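Local coordinates for DNA mismatch repair protein MutL (Aquifex aeolicus VF5, PDB 6LZJ) that probably binds and hydrolyses ATP through a gyrase B/Hsp90-like ATPase region while coordinating steps of DNA mismatch repair, at residues E25-A30 and V49-T54; L103-F108 and V133-E138; R45-K50 and V137-L142; V37-G42 and L181-R186. All coordinates share one frame; numbering follows the deposited sequence.

Followed from the N terminus, the chain first closes contact 1, where the end of helix 16-29 meets the end of strand 46-51. Contact 4 opens inside that short loop, at 37-42, and closes only at 181-186, so contacts 1 and 4 cross. Contact 3 starts on 45-50, overlapping the stretch where contact 1 ends, and returns at 137-142, nested within contact 4. Contact 2 opens at 103-108, also nested within contact 4, and ends on the same strand, 134-140, as contact 3. Contacts 2, 3 and 4 thus join neighbouring strands of one mixed sheet, while contact 1 ties a helix to it beside the nucleotide that contact 2 also touches.

Contact 1: residues E25-A30 and V49-T54; sequences ENSLDA and VKDNGT. With ACP (phosphomethylphosphonic acid adenylate ester), chain C.
Two first torsions bring Ser27 and Asp51 together. Ser27 OG stands anti to its own carbonyl carbon (chi1 -57°), and Asp51 CG sits between its backbone N and carbonyl carbon (chi1 68°), which sets OD2 beside the serine hydroxyl. Ser27 OG then lies 2.8 Å from Asp51 OD2, and it is also hydrogen-bonded to Leu23 O of the same helix. The same OD2 accepts from the adenine amino group N6 of the bound ATP analogue at 2.8 Å. The other carboxylate oxygen, Asp51 OD1, is met on its anti side, tilted 30° from the carboxylate plane, by Gly53 N at 2.9 Å, which makes an Asx turn. An alanine here has no carboxylate, and depriving adenine N6 and Gly53 N of this acceptor would probably weaken the hold on the base and free the turn. Further along, Thr54 N donates to Ala30 O at 3.2 Å, in the carbonyl plane, just where the chain leaves the helix. Gly53 CA packs 3.3 Å from Ala30 O, and a CB there would collide with that oxygen. Ala30 CB touches adenine N1, while Asn26 ND2 reaches phosphate oxygen O1A at 3.0 Å. This is the nucleotide pocket of a GHKL-type ATPase (Bergerat fold). Helix 16-29 lies against the sheet here, Ser27 on Val35 of strand 34-40, while strand 46-51 is flanked by that strand and by 134-140.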
# COMPACT_ATOMS: atom_id res chain seq x y z
N GLU A 25 -4.82 2.32 -2.18
CA GLU A 25 -5.21 3.72 -2.00
C GLU A 25 -6.73 3.86 -1.97
O GLU A 25 -7.30 4.55 -1.09
CB GLU A 25 -4.61 4.58 -3.11
CG GLU A 25 -4.95 6.06 -2.96
CD GLU A 25 -4.26 6.91 -4.01
OE1 GLU A 25 -4.92 7.41 -4.96
OE2 GLU A 25 -3.04 7.03 -3.88
N ASN A 26 -7.40 3.27 -2.96
CA ASN A 26 -8.86 3.28 -3.05
C ASN A 26 -9.51 2.71 -1.79
O ASN A 26 -10.50 3.26 -1.28
CB ASN A 26 -9.30 2.47 -4.27
CG ASN A 26 -9.12 3.22 -5.57
OD1 ASN A 26 -9.24 2.64 -6.66
ND2 ASN A 26 -8.84 4.51 -5.48
N SER A 27 -8.95 1.64 -1.25
CA SER A 27 -9.49 1.11 -0.01
C SER A 27 -9.35 2.09 1.13
O SER A 27 -10.29 2.29 1.89
CB SER A 27 -8.80 -0.20 0.33
OG SER A 27 -8.96 -1.09 -0.76
N LEU A 28 -8.18 2.73 1.25
CA LEU A 28 -8.01 3.65 2.36
C LEU A 28 -8.86 4.90 2.15
O LEU A 28 -9.42 5.44 3.11
CB LEU A 28 -6.52 4.02 2.49
CG LEU A 28 -5.63 2.79 2.75
CD1 LEU A 28 -4.17 3.26 2.63
CD2 LEU A 28 -5.89 2.26 4.15
N ASP A 29 -9.02 5.32 0.89
CA ASP A 29 -9.92 6.42 0.57
C ASP A 29 -11.35 6.11 1.01
O ASP A 29 -12.11 7.02 1.33
CB ASP A 29 -9.95 6.69 -0.94
CG ASP A 29 -8.68 7.39 -1.45
OD1 ASP A 29 -7.86 7.90 -0.65
OD2 ASP A 29 -8.53 7.37 -2.70
N ALA A 30 -11.72 4.84 1.00
CA ALA A 30 -13.05 4.39 1.36
C ALA A 30 -13.18 4.05 2.85
O ALA A 30 -14.11 3.33 3.23
CB ALA A 30 -13.44 3.19 0.52
N VAL A 49 -7.40 -7.35 -4.02
CA VAL A 49 -7.46 -6.45 -2.87
C VAL A 49 -8.88 -6.37 -2.33
O VAL A 49 -9.82 -6.01 -3.05
CB VAL A 49 -6.95 -5.05 -3.21
CG1 VAL A 49 -7.17 -4.08 -1.99
CG2 VAL A 49 -5.51 -5.15 -3.59
N LYS A 50 -9.01 -6.67 -1.04
CA LYS A 50 -10.30 -6.76 -0.37
C LYS A 50 -10.29 -5.82 0.81
O LYS A 50 -9.33 -5.77 1.59
CB LYS A 50 -10.59 -8.17 0.12
CG LYS A 50 -11.88 -8.33 0.92
CD LYS A 50 -11.82 -9.76 1.46
CE LYS A 50 -13.13 -10.29 2.09
NZ LYS A 50 -13.25 -9.77 3.47
N ASP A 51 -11.38 -5.10 0.94
CA ASP A 51 -11.45 -4.16 2.04
C ASP A 51 -12.83 -4.21 2.65
O ASP A 51 -13.82 -4.71 2.07
CB ASP A 51 -11.06 -2.71 1.59
CG ASP A 51 -12.06 -2.08 0.66
OD1 ASP A 51 -13.24 -1.96 1.06
OD2 ASP A 51 -11.67 -1.69 -0.45
N ASN A 52 -12.90 -3.66 3.86
CA ASN A 52 -14.14 -3.51 4.60
C ASN A 52 -14.65 -2.07 4.63
O ASN A 52 -15.27 -1.68 5.62
CB ASN A 52 -14.02 -4.09 6.01
CG ASN A 52 -13.06 -3.33 6.86
OD1 ASN A 52 -12.31 -2.50 6.35
ND2 ASN A 52 -13.10 -3.58 8.17
N GLY A 53 -14.25 -1.22 3.68
CA GLY A 53 -14.79 0.13 3.62
C GLY A 53 -16.24 0.22 3.18
O GLY A 53 -16.94 -0.80 3.08
N THR A 54 -16.70 1.43 2.89
CA THR A 54 -18.13 1.69 2.73
C THR A 54 -18.72 1.11 1.45
O THR A 54 -19.95 1.16 1.28
CB THR A 54 -18.40 3.19 2.78
OG1 THR A 54 -17.43 3.89 1.96
CG2 THR A 54 -18.27 3.67 4.21
PG ACP C . -7.22 8.50 -8.47
O1G ACP C . -7.21 7.05 -8.12
O2G ACP C . -6.68 8.70 -9.98
O3G ACP C . -6.42 9.42 -7.40
PB ACP C . -10.05 7.82 -8.00
O1B ACP C . -9.71 7.16 -6.74
O2B ACP C . -11.36 8.74 -7.77
C3B ACP C . -8.90 9.12 -8.47
PA ACP C . -10.34 5.31 -9.27
O1A ACP C . -9.14 4.88 -8.45
O2A ACP C . -10.38 4.88 -10.71
O3A ACP C . -10.37 6.93 -9.29
O5' ACP C . -11.68 4.92 -8.47
C5' ACP C . -12.85 5.51 -9.01
C4' ACP C . -13.92 5.59 -7.94
O4' ACP C . -14.29 4.27 -7.55
C3' ACP C . -13.47 6.25 -6.65
O3' ACP C . -13.61 7.67 -6.71
C2' ACP C . -14.40 5.65 -5.64
O2' ACP C . -15.64 6.40 -5.69
C1' ACP C . -14.74 4.28 -6.22
N9 ACP C . -13.94 3.23 -5.55
C8 ACP C . -12.94 2.55 -6.13
N7 ACP C . -12.44 1.64 -5.28
C5 ACP C . -13.17 1.71 -4.16
C6 ACP C . -13.19 0.99 -2.88
N6 ACP C . -12.27 0.01 -2.62
N1 ACP C . -14.10 1.36 -1.97
C2 ACP C . -15.02 2.33 -2.23
N3 ACP C . -15.06 3.05 -3.35
C4 ACP C . -14.18 2.75 -4.35

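Contact 2: residues L103-F108 and V133-E138; sequences LRSRFF and VGTEVE. With ACP (phosphomethylphosphonic acid adenylate ester), chain C.
Arg104 and Glu136 form a hydrogen-bonded backbone pair, with Arg104 N to Glu136 O at 2.9 Å returned by Glu136 N to Arg104 O, in antiparallel strands whose short axes lie 175° apart. Arg106 and Gly134 form the next such pair, and the backbone angles of Gly134 favour a glycine. Charged contacts centre on Arg104, where a bend at chi3 (69°) carries NH1 back across the neighbouring strand. That nitrogen donates to Glu136 OE2 at 2.7 Å and to Glu138 OE2 at 2.8 Å. Both oxygens lie near the guanidinium plane but are approached from above their own carboxylate planes, the Glu136 group standing 89° to the guanidinium. A water links Glu138 OE1 to Arg104 NH2 through a weak second bond, and Glu115 adds a salt bridge to NH2. The pair belongs to the central sheet of the GHKL-type ATPase fold, with adenine beside Thr135, whose OG1 is 3.5 Å from N1. On that face the hydroxyls meet, Ser105 OG donating to Thr135 OG1 at 2.8 Å. Apolar contact follows along the same face, where Leu103 CD1 touches Val137 CG2 at 3.9 Å. On the face bearing Arg104, Val133 CG2 lies over the Arg106 guanidinium, 3.6 Å above its plane and offset toward the rim, while Arg106 NH1 and NE bond to the carbonyls of Met131 and Glu110.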
# COMPACT_ATOMS: atom_id res chain seq x y z
N LEU A 103 -14.52 -6.44 -10.33
CA LEU A 103 -14.71 -5.68 -9.10
C LEU A 103 -16.06 -6.05 -8.53
O LEU A 103 -17.06 -6.00 -9.25
CB LEU A 103 -14.63 -4.17 -9.35
CG LEU A 103 -14.98 -3.23 -8.20
CD1 LEU A 103 -14.18 -1.91 -8.40
CD2 LEU A 103 -16.44 -2.89 -8.16
N ARG A 104 -16.11 -6.43 -7.27
CA ARG A 104 -17.39 -6.61 -6.59
C ARG A 104 -17.45 -5.66 -5.41
O ARG A 104 -16.41 -5.36 -4.78
CB ARG A 104 -17.61 -8.09 -6.17
CG ARG A 104 -16.60 -8.69 -5.17
CD ARG A 104 -16.90 -10.15 -4.96
NE ARG A 104 -16.59 -10.86 -6.20
CZ ARG A 104 -15.40 -11.38 -6.46
NH1 ARG A 104 -14.42 -11.24 -5.58
NH2 ARG A 104 -15.19 -12.00 -7.62
N SER A 105 -18.63 -5.12 -5.14
CA SER A 105 -18.76 -4.20 -4.02
C SER A 105 -20.16 -4.24 -3.44
O SER A 105 -21.15 -4.32 -4.16
CB SER A 105 -18.42 -2.76 -4.43
OG SER A 105 -18.35 -1.98 -3.24
N ARG A 106 -20.22 -4.17 -2.12
CA ARG A 106 -21.48 -4.07 -1.42
C ARG A 106 -21.47 -2.77 -0.63
O ARG A 106 -20.60 -2.55 0.23
CB ARG A 106 -21.74 -5.27 -0.52
CG ARG A 106 -23.08 -5.17 0.20
CD ARG A 106 -23.18 -6.34 1.15
NE ARG A 106 -24.13 -6.08 2.22
CZ ARG A 106 -24.34 -6.94 3.19
NH1 ARG A 106 -23.65 -8.08 3.17
NH2 ARG A 106 -25.20 -6.67 4.18
N PHE A 107 -22.41 -1.90 -0.97
CA PHE A 107 -22.53 -0.61 -0.34
C PHE A 107 -23.05 -0.78 1.08
O PHE A 107 -23.89 -1.66 1.36
CB PHE A 107 -23.48 0.23 -1.21
CG PHE A 107 -23.50 1.69 -0.91
CD1 PHE A 107 -22.35 2.45 -0.93
CD2 PHE A 107 -24.71 2.32 -0.71
CE1 PHE A 107 -22.39 3.81 -0.69
CE2 PHE A 107 -24.77 3.68 -0.46
CZ PHE A 107 -23.61 4.42 -0.46
N PHE A 108 -22.55 0.04 2.00
CA PHE A 108 -22.96 -0.10 3.39
C PHE A 108 -24.47 0.00 3.56
O PHE A 108 -25.00 -0.52 4.55
CB PHE A 108 -22.24 0.93 4.25
CG PHE A 108 -22.75 2.34 4.07
CD1 PHE A 108 -22.24 3.15 3.07
CD2 PHE A 108 -23.72 2.85 4.92
CE1 PHE A 108 -22.69 4.45 2.90
CE2 PHE A 108 -24.18 4.17 4.78
CZ PHE A 108 -23.67 4.96 3.76
N VAL A 133 -20.20 -6.27 3.39
CA VAL A 133 -19.99 -4.87 3.04
C VAL A 133 -18.51 -4.63 2.80
O VAL A 133 -17.66 -5.08 3.57
CB VAL A 133 -20.47 -3.93 4.15
CG1 VAL A 133 -20.07 -2.50 3.76
CG2 VAL A 133 -21.94 -3.97 4.27
N GLY A 134 -18.21 -4.00 1.68
CA GLY A 134 -16.85 -3.62 1.33
C GLY A 134 -16.67 -3.83 -0.16
O GLY A 134 -17.63 -3.99 -0.91
N THR A 135 -15.41 -3.88 -0.59
CA THR A 135 -15.10 -3.97 -2.01
C THR A 135 -13.99 -4.99 -2.19
O THR A 135 -13.07 -5.09 -1.38
CB THR A 135 -14.64 -2.60 -2.57
OG1 THR A 135 -15.70 -1.68 -2.41
CG2 THR A 135 -14.29 -2.68 -4.01
N GLU A 136 -14.09 -5.75 -3.26
CA GLU A 136 -13.03 -6.69 -3.56
C GLU A 136 -12.72 -6.60 -5.05
O GLU A 136 -13.62 -6.72 -5.87
CB GLU A 136 -13.45 -8.11 -3.16
CG GLU A 136 -12.34 -9.13 -3.44
CD GLU A 136 -12.69 -10.46 -2.78
OE1 GLU A 136 -11.86 -10.95 -2.00
OE2 GLU A 136 -13.84 -10.90 -2.97
N VAL A 137 -11.46 -6.35 -5.39
CA VAL A 137 -11.05 -6.21 -6.78
C VAL A 137 -10.05 -7.32 -7.11
O VAL A 137 -9.13 -7.58 -6.32
CB VAL A 137 -10.43 -4.83 -7.02
CG1 VAL A 137 -10.16 -4.63 -8.53
CG2 VAL A 137 -11.35 -3.73 -6.44
N GLU A 138 -10.23 -7.94 -8.29
CA GLU A 138 -9.39 -9.05 -8.74
C GLU A 138 -8.88 -8.72 -10.12
O GLU A 138 -9.66 -8.47 -11.05
CB GLU A 138 -10.18 -10.37 -8.76
CG GLU A 138 -10.61 -10.75 -7.37
CD GLU A 138 -11.31 -12.09 -7.30
OE1 GLU A 138 -11.29 -12.87 -8.28
OE2 GLU A 138 -11.88 -12.34 -6.22
PG ACP C . -7.22 8.50 -8.47
O1G ACP C . -7.21 7.05 -8.12
O2G ACP C . -6.68 8.70 -9.98
O3G ACP C . -6.42 9.42 -7.40
PB ACP C . -10.05 7.82 -8.00
O1B ACP C . -9.71 7.16 -6.74
O2B ACP C . -11.36 8.74 -7.77
C3B ACP C . -8.90 9.12 -8.47
PA ACP C . -10.34 5.31 -9.27
O1A ACP C . -9.14 4.88 -8.45
O2A ACP C . -10.38 4.88 -10.71
O3A ACP C . -10.37 6.93 -9.29
O5' ACP C . -11.68 4.92 -8.47
C5' ACP C . -12.85 5.51 -9.01
C4' ACP C . -13.92 5.59 -7.94
O4' ACP C . -14.29 4.27 -7.55
C3' ACP C . -13.47 6.25 -6.65
O3' ACP C . -13.61 7.67 -6.71
C2' ACP C . -14.40 5.65 -5.64
O2' ACP C . -15.64 6.40 -5.69
C1' ACP C . -14.74 4.28 -6.22
N9 ACP C . -13.94 3.23 -5.55
C8 ACP C . -12.94 2.55 -6.13
N7 ACP C . -12.44 1.64 -5.28
C5 ACP C . -13.17 1.71 -4.16
C6 ACP C . -13.19 0.99 -2.88
N6 ACP C . -12.27 0.01 -2.62
N1 ACP C . -14.10 1.36 -1.97
C2 ACP C . -15.02 2.33 -2.23
N3 ACP C . -15.06 3.05 -3.35
C4 ACP C . -14.18 2.75 -4.35
O HOH W 1 -13.63 -14.24 -9.00

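Contact 3: residues R45-K50 and V137-L142; sequences RLIRVK and VEVRDL
Leu46 and Arg140 face each other as a non-hydrogen-bonded pair in the antiparallel run of strands 46-51 and 134-140, neighbours in the central sheet of the GHKL-type fold. Near the start of strand 46-51, Arg45 and Leu46 both face Val40 of the next strand, a classic beta bulge. The side chain of Arg140 can be followed outward. CB lies 3.6 Å from Arg45 O, and CG is placed anti to the carbonyl carbon (chi1 -72°), where it meets Leu46 CD1 at 3.7 Å. The chain then runs extended to NE, with CD1 of Leu46 lying over one face of the guanidinium. Its NH2 approaches Leu46 CD2 at 3.8 Å. NH1 ends over a face of the Arg45 guanidinium, offset toward the rim, and a water accepts from Arg45 NE at 2.9 Å and, weakly, from Arg140 NH1. An alanine in place of Arg140 has neither the chain lying along Leu46 nor NH1, which would probably leave the Leu46 methyls less well packed and the water held mainly by Arg45. Backbone bonds fix the register: Ile47 and Val139 form a hydrogen-bonded pair, Val139 N reaching Ile47 O at 2.7 Å, and Val49 pairs with Val137 likewise. At the end of the run Asp141 N donates to Arg45 O from above the carbonyl plane. Arg48 and Glu138 run side by side, but their charges go to other mates, Glu36, Glu38 and Glu136 for Arg48, and Arg104 for Glu138. Their stems touch, Arg48 CG 3.7 Å from Glu138 CG and Arg48 CD 3.6 Å from Glu138 OE2.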
# COMPACT_ATOMS: atom_id res chain seq x y z
N ARG A 45 -0.12 -13.21 -12.26
CA ARG A 45 -1.27 -14.07 -12.44
C ARG A 45 -2.51 -13.48 -11.76
O ARG A 45 -3.56 -13.35 -12.40
CB ARG A 45 -0.97 -15.49 -11.95
CG ARG A 45 -2.12 -16.41 -12.12
CD ARG A 45 -1.75 -17.88 -12.18
NE ARG A 45 -2.95 -18.65 -12.48
CZ ARG A 45 -3.50 -18.72 -13.69
NH1 ARG A 45 -4.61 -19.41 -13.88
NH2 ARG A 45 -2.95 -18.08 -14.71
N LEU A 46 -2.44 -13.22 -10.45
CA LEU A 46 -3.56 -12.57 -9.77
C LEU A 46 -3.10 -11.48 -8.80
O LEU A 46 -2.18 -11.67 -8.01
CB LEU A 46 -4.38 -13.59 -8.99
CG LEU A 46 -5.41 -12.97 -8.04
CD1 LEU A 46 -6.52 -12.36 -8.79
CD2 LEU A 46 -5.95 -14.07 -7.14
N ILE A 47 -3.83 -10.37 -8.80
CA ILE A 47 -3.76 -9.39 -7.73
C ILE A 47 -5.17 -9.26 -7.19
O ILE A 47 -6.08 -8.91 -7.96
CB ILE A 47 -3.28 -8.03 -8.26
CG1 ILE A 47 -1.89 -8.14 -8.93
CG2 ILE A 47 -3.33 -6.94 -7.16
CD1 ILE A 47 -1.70 -6.99 -9.94
N ARG A 48 -5.37 -9.52 -5.90
CA ARG A 48 -6.66 -9.30 -5.27
C ARG A 48 -6.51 -8.35 -4.09
O ARG A 48 -5.63 -8.53 -3.23
CB ARG A 48 -7.28 -10.65 -4.83
CG ARG A 48 -8.66 -10.53 -4.22
CD ARG A 48 -9.26 -11.88 -3.82
NE ARG A 48 -8.32 -12.64 -3.00
CZ ARG A 48 -8.26 -12.57 -1.67
NH1 ARG A 48 -9.09 -11.77 -1.02
NH2 ARG A 48 -7.37 -13.28 -1.00
N VAL A 49 -7.40 -7.35 -4.02
CA VAL A 49 -7.46 -6.45 -2.87
C VAL A 49 -8.88 -6.37 -2.33
O VAL A 49 -9.82 -6.01 -3.05
CB VAL A 49 -6.95 -5.05 -3.21
CG1 VAL A 49 -7.17 -4.08 -1.99
CG2 VAL A 49 -5.51 -5.15 -3.59
N LYS A 50 -9.01 -6.67 -1.04
CA LYS A 50 -10.30 -6.76 -0.37
C LYS A 50 -10.29 -5.82 0.81
O LYS A 50 -9.33 -5.77 1.59
CB LYS A 50 -10.59 -8.17 0.12
CG LYS A 50 -11.88 -8.33 0.92
CD LYS A 50 -11.82 -9.76 1.46
CE LYS A 50 -13.13 -10.29 2.09
NZ LYS A 50 -13.25 -9.77 3.47
N VAL A 137 -11.46 -6.35 -5.39
CA VAL A 137 -11.05 -6.21 -6.78
C VAL A 137 -10.05 -7.32 -7.11
O VAL A 137 -9.13 -7.58 -6.32
CB VAL A 137 -10.43 -4.83 -7.02
CG1 VAL A 137 -10.16 -4.63 -8.53
CG2 VAL A 137 -11.35 -3.73 -6.44
N GLU A 138 -10.23 -7.94 -8.29
CA GLU A 138 -9.39 -9.05 -8.74
C GLU A 138 -8.88 -8.72 -10.12
O GLU A 138 -9.66 -8.47 -11.05
CB GLU A 138 -10.18 -10.37 -8.76
CG GLU A 138 -10.61 -10.75 -7.37
CD GLU A 138 -11.31 -12.09 -7.30
OE1 GLU A 138 -11.29 -12.87 -8.28
OE2 GLU A 138 -11.88 -12.34 -6.22
N VAL A 139 -7.56 -8.69 -10.24
CA VAL A 139 -6.89 -8.27 -11.47
C VAL A 139 -6.06 -9.46 -11.92
O VAL A 139 -5.10 -9.83 -11.24
CB VAL A 139 -6.01 -7.04 -11.24
CG1 VAL A 139 -5.30 -6.64 -12.53
CG2 VAL A 139 -6.85 -5.87 -10.77
N ARG A 140 -6.46 -10.08 -13.03
CA ARG A 140 -5.82 -11.30 -13.49
C ARG A 140 -5.15 -11.08 -14.83
O ARG A 140 -5.62 -10.29 -15.67
CB ARG A 140 -6.83 -12.47 -13.64
CG ARG A 140 -7.29 -13.01 -12.32
CD ARG A 140 -8.07 -14.30 -12.53
NE ARG A 140 -8.27 -14.98 -11.24
CZ ARG A 140 -7.42 -15.86 -10.71
NH1 ARG A 140 -6.31 -16.20 -11.35
NH2 ARG A 140 -7.70 -16.40 -9.53
N ASP A 141 -4.04 -11.81 -15.00
CA ASP A 141 -3.33 -11.91 -16.27
C ASP A 141 -2.93 -10.54 -16.77
O ASP A 141 -3.22 -10.18 -17.90
CB ASP A 141 -4.15 -12.68 -17.31
CG ASP A 141 -4.32 -14.15 -16.93
OD1 ASP A 141 -3.53 -14.64 -16.08
OD2 ASP A 141 -5.24 -14.81 -17.45
N LEU A 142 -2.30 -9.77 -15.88
CA LEU A 142 -1.89 -8.39 -16.18
C LEU A 142 -1.09 -8.32 -17.47
O LEU A 142 -0.15 -9.12 -17.68
CB LEU A 142 -1.07 -7.83 -15.00
CG LEU A 142 -0.80 -6.32 -15.04
CD1 LEU A 142 -2.07 -5.46 -15.00
CD2 LEU A 142 0.17 -5.89 -13.93
O HOH W 2 -5.29 -19.42 -10.87

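Contact 4: residues V37-G42 and L181-R186; sequences VEIVKG and LFSEGR
Strands 34-40 and 178-183 form the parallel pair within an otherwise antiparallel central sheet, their short axes 11° apart, and Val37 faces Leu181 across it. The bonds step along the pair: Phe182 N donates to Val37 O at 2.8 Å, Ile39 N to Phe182 O, and Glu184 N to Ile39 O. On the face turned to helices 16-29 and 156-173, Val37 CG1 packs on Leu181 CD1 at 3.8 Å, and Ile39 CG1 lies beside Ser183 OG. Across the sheet, Glu38 CG meets Phe182 CB, while the Glu38 carboxylate goes to Arg48. The Phe182 ring turns its edge to Val37 O. Past Ser183 the chain reverses through a type I' turn to Arg186, and a water bridges Ile39 O, Glu38 OE2 and Gly185 N. Glu184, the second residue of this turn, has its CB pointing away from 37-42, yet a bend at chi2 (-59°) swings its carboxylate back across the end of strand 34-40. Arg160 of helix 156-173 also holds OE2. Each oxygen uses its syn lone pair: Lys41 N donates to Glu184 OE1 at 2.7 Å, and Gly42 N to Glu184 OE2 at 2.9 Å.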
# COMPACT_ATOMS: atom_id res chain seq x y z
N VAL A 37 -4.54 -8.11 0.93
CA VAL A 37 -3.96 -8.18 -0.40
C VAL A 37 -3.47 -9.58 -0.66
O VAL A 37 -2.89 -10.22 0.24
CB VAL A 37 -2.77 -7.20 -0.54
CG1 VAL A 37 -2.23 -7.30 -1.92
CG2 VAL A 37 -3.27 -5.82 -0.26
N GLU A 38 -3.73 -10.08 -1.86
CA GLU A 38 -3.26 -11.41 -2.25
C GLU A 38 -2.59 -11.31 -3.61
O GLU A 38 -3.14 -10.69 -4.52
CB GLU A 38 -4.39 -12.43 -2.32
CG GLU A 38 -3.82 -13.72 -2.85
CD GLU A 38 -4.83 -14.86 -2.87
OE1 GLU A 38 -6.02 -14.63 -2.54
OE2 GLU A 38 -4.40 -15.99 -3.20
N ILE A 39 -1.41 -11.91 -3.78
CA ILE A 39 -0.78 -11.90 -5.09
C ILE A 39 -0.39 -13.32 -5.42
O ILE A 39 -0.02 -14.09 -4.52
CB ILE A 39 0.44 -10.95 -5.22
CG1 ILE A 39 1.51 -11.25 -4.19
CG2 ILE A 39 -0.04 -9.51 -5.04
CD1 ILE A 39 2.83 -10.47 -4.50
N VAL A 40 -0.52 -13.66 -6.69
CA VAL A 40 -0.11 -14.95 -7.23
C VAL A 40 0.84 -14.68 -8.39
O VAL A 40 0.54 -13.86 -9.27
CB VAL A 40 -1.33 -15.77 -7.67
CG1 VAL A 40 -0.89 -17.15 -8.17
CG2 VAL A 40 -2.27 -15.98 -6.49
N LYS A 41 1.94 -15.43 -8.44
CA LYS A 41 2.97 -15.25 -9.46
C LYS A 41 3.43 -13.79 -9.48
O LYS A 41 3.51 -13.15 -10.53
CB LYS A 41 2.47 -15.72 -10.84
CG LYS A 41 3.58 -15.94 -11.88
CD LYS A 41 3.09 -16.34 -13.28
CE LYS A 41 4.23 -16.22 -14.29
NZ LYS A 41 3.92 -16.75 -15.64
N GLY A 42 3.69 -13.27 -8.29
CA GLY A 42 4.15 -11.91 -8.07
C GLY A 42 3.14 -10.85 -8.42
O GLY A 42 3.48 -9.66 -8.50
N LEU A 181 -1.03 -9.58 3.85
CA LEU A 181 -0.54 -9.91 2.51
C LEU A 181 -0.39 -11.42 2.41
O LEU A 181 0.21 -12.05 3.28
CB LEU A 181 0.82 -9.21 2.19
CG LEU A 181 1.48 -9.56 0.84
CD1 LEU A 181 0.63 -9.25 -0.40
CD2 LEU A 181 2.82 -8.81 0.76
N PHE A 182 -1.00 -12.02 1.38
CA PHE A 182 -0.74 -13.40 0.98
C PHE A 182 -0.02 -13.38 -0.36
O PHE A 182 -0.43 -12.67 -1.28
CB PHE A 182 -2.04 -14.20 0.85
CG PHE A 182 -2.84 -14.29 2.12
CD1 PHE A 182 -3.75 -13.30 2.46
CD2 PHE A 182 -2.69 -15.38 2.96
CE1 PHE A 182 -4.49 -13.40 3.64
CE2 PHE A 182 -3.42 -15.47 4.13
CZ PHE A 182 -4.32 -14.48 4.46
N SER A 183 1.07 -14.15 -0.47
CA SER A 183 1.81 -14.29 -1.72
C SER A 183 2.06 -15.76 -1.97
O SER A 183 2.63 -16.45 -1.11
CB SER A 183 3.15 -13.54 -1.68
OG SER A 183 3.02 -12.32 -0.98
N GLU A 184 1.63 -16.24 -3.14
CA GLU A 184 1.72 -17.66 -3.50
C GLU A 184 1.14 -18.55 -2.40
O GLU A 184 1.68 -19.61 -2.07
CB GLU A 184 3.16 -18.05 -3.84
CG GLU A 184 3.99 -16.92 -4.43
CD GLU A 184 3.41 -16.35 -5.72
OE1 GLU A 184 2.53 -17.00 -6.33
OE2 GLU A 184 3.83 -15.23 -6.12
N GLY A 185 0.01 -18.12 -1.82
CA GLY A 185 -0.71 -18.90 -0.84
C GLY A 185 -0.16 -18.86 0.57
O GLY A 185 -0.72 -19.52 1.46
N ARG A 186 0.91 -18.12 0.82
CA ARG A 186 1.48 -17.99 2.15
C ARG A 186 1.09 -16.63 2.74
O ARG A 186 1.09 -15.63 2.03
CB ARG A 186 3.00 -18.10 2.10
CG ARG A 186 3.51 -19.28 1.31
CD ARG A 186 3.76 -20.49 2.21
NE ARG A 186 3.81 -21.72 1.44
CZ ARG A 186 4.81 -22.07 0.64
NH1 ARG A 186 5.87 -21.27 0.50
NH2 ARG A 186 4.76 -23.21 -0.03
O HOH W 3 -1.50 -16.14 -2.97